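Local coordinates for protein putative MAR1 (Leishmania donovani, PDB 1X9G) that is of unknown function but belongs to the isochorismatase superfamily and has been named a putative MAR1 ribonuclease, at residues A152-K155 with L156-S159. Sequence-based numbering, arbitrary orientation.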
ATOM      1  N   ALA A 152      -7.968   8.148   0.565  1.00 48.51           N
ATOM      2  CA  ALA A 152      -8.322   7.149   1.582  1.00 47.59           C
ATOM      3  C   ALA A 152      -9.273   6.058   1.053  1.00 47.94           C
ATOM      4  O   ALA A 152      -9.044   4.865   1.248  1.00 48.20           O
ATOM      5  CB  ALA A 152      -8.923   7.861   2.821  1.00 47.44           C
ATOM      6  N   ALA A 153     -10.327   6.447   0.340  1.00 48.40           N
ATOM      7  CA  ALA A 153     -11.255   5.461  -0.240  1.00 48.36           C
ATOM      8  C   ALA A 153     -10.505   4.564  -1.245  1.00 48.98           C
ATOM      9  O   ALA A 153     -10.669   3.334  -1.249  1.00 49.44           O
ATOM     10  CB  ALA A 153     -12.419   6.178  -0.894  1.00 47.41           C
ATOM     11  N   ILE A 154      -9.654   5.174  -2.072  1.00 49.91           N
ATOM     12  CA  ILE A 154      -8.763   4.413  -3.038  1.00 50.05           C
ATOM     13  C   ILE A 154      -7.867   3.348  -2.399  1.00 49.40           C
ATOM     14  O   ILE A 154      -7.876   2.215  -2.882  1.00 48.72           O
ATOM     15  CB  ILE A 154      -7.869   5.341  -3.898  1.00 50.01           C
ATOM     16  CG1 ILE A 154      -8.711   6.190  -4.806  1.00 49.08           C
ATOM     17  CG2 ILE A 154      -6.930   4.519  -4.773  1.00 50.74           C
ATOM     18  CD1 ILE A 154      -9.578   5.359  -5.639  1.00 46.95           C
ATOM     19  N   LYS A 155      -7.136   3.704  -1.331  1.00 48.83           N
ATOM     20  CA  LYS A 155      -6.394   2.702  -0.551  1.00 50.15           C
ATOM     21  C   LYS A 155      -7.280   1.646   0.059  1.00 49.03           C
ATOM     22  O   LYS A 155      -6.959   0.501   0.004  1.00 50.65           O
ATOM     23  CB  LYS A 155      -5.575   3.248   0.649  1.00 51.15           C
ATOM     24  CG  LYS A 155      -4.854   4.536   0.544  1.00 56.57           C
ATOM     25  CD  LYS A 155      -3.606   4.468  -0.322  1.00 65.22           C
ATOM     26  CE  LYS A 155      -2.497   5.392   0.294  1.00 67.32           C
ATOM     27  NZ  LYS A 155      -1.210   5.221  -0.448  1.00 70.89           N
ATOM     28  N   LEU A 156      -8.380   2.002   0.685  1.00 49.21           N
ATOM     29  CA  LEU A 156      -9.249   0.961   1.225  1.00 49.22           C
ATOM     30  C   LEU A 156      -9.533  -0.066   0.100  1.00 48.28           C
ATOM     31  O   LEU A 156      -9.349  -1.265   0.267  1.00 48.14           O
ATOM     32  CB  LEU A 156     -10.600   1.557   1.634  1.00 49.08           C
ATOM     33  CG  LEU A 156     -11.194   1.051   2.936  1.00 51.49           C
ATOM     34  CD1 LEU A 156     -12.734   1.153   2.921  1.00 43.58           C
ATOM     35  CD2 LEU A 156     -10.659  -0.349   3.395  1.00 47.66           C
ATOM     36  N   MET A 157     -10.051   0.429  -1.006  1.00 46.67           N
ATOM     37  CA  MET A 157     -10.481  -0.452  -2.088  1.00 49.04           C
ATOM     38  C   MET A 157      -9.334  -1.310  -2.689  1.00 50.62           C
ATOM     39  O   MET A 157      -9.587  -2.435  -3.060  1.00 52.85           O
ATOM     40  CB  MET A 157     -11.174   0.332  -3.215  1.00 47.63           C
ATOM     41  CG  MET A 157     -12.534   0.927  -2.817  1.00 46.11           C
ATOM     42  SD  MET A 157     -13.481   1.706  -4.164  1.00 48.21           S
ATOM     43  CE  MET A 157     -12.674   3.306  -4.357  1.00 41.94           C
ATOM     44  N   SER A 158      -8.113  -0.775  -2.791  1.00 50.76           N
ATOM     45  CA  SER A 158      -6.911  -1.531  -3.183  1.00 51.55           C
ATOM     46  C   SER A 158      -6.627  -2.764  -2.293  1.00 52.31           C
ATOM     47  O   SER A 158      -5.878  -3.663  -2.666  1.00 52.32           O
ATOM     48  CB  SER A 158      -5.685  -0.603  -3.091  1.00 51.46           C
ATOM     49  OG  SER A 158      -5.566   0.190  -4.269  1.00 53.50           O
ATOM     50  N   SER A 159      -7.154  -2.753  -1.077  1.00 51.89           N
ATOM     51  CA  SER A 159      -6.975  -3.871  -0.177  1.00 51.68           C
ATOM     52  C   SER A 159      -8.099  -4.874  -0.291  1.00 51.54           C
ATOM     53  O   SER A 159      -8.146  -5.779   0.499  1.00 52.38           O
ATOM     54  CB  SER A 159      -6.887  -3.369   1.259  1.00 50.68           C
ATOM     55  OG  SER A 159      -8.190  -2.969   1.692  1.00 52.33           O
TER
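The flat carbonyl groups of A152, A153 and I154 each take a backbone N-H from the next turn, the donor tilted 18–19° from the carbonyl plane. These are the i to i+4 bonds of the last turns of helix 147-158, which connects strands 134-143 and 164-167 in a beta-alpha-beta unit of the parallel sheet. L156 N to A152 O and M157 N to A153 O both measure 3.0 Å and are nearly straight. M157 also lays its CG beside that second carbonyl, 3.4 Å from A153 O, and a bend at chi3 (-78°) carries CE back along the helix to I154 CD1, 3.9 Å away. On this buried side M157 packs on L122 and V125 of helix 117-130 and on I166 of strand 164-167. I154 O accepts S158 N and, weakly, S158 OG, which a chi1 of -83° turns back toward that oxygen. K155, by contrast, is exposed and packs against K155 of two neighbouring subunits. S159 N is shared between K155 O, long and weak, and L156 O, three residues back. S159 OG also approaches L156 O, in the carbonyl plane at a lone pair; their 2.5 Å separation is unusually short and so uncertain.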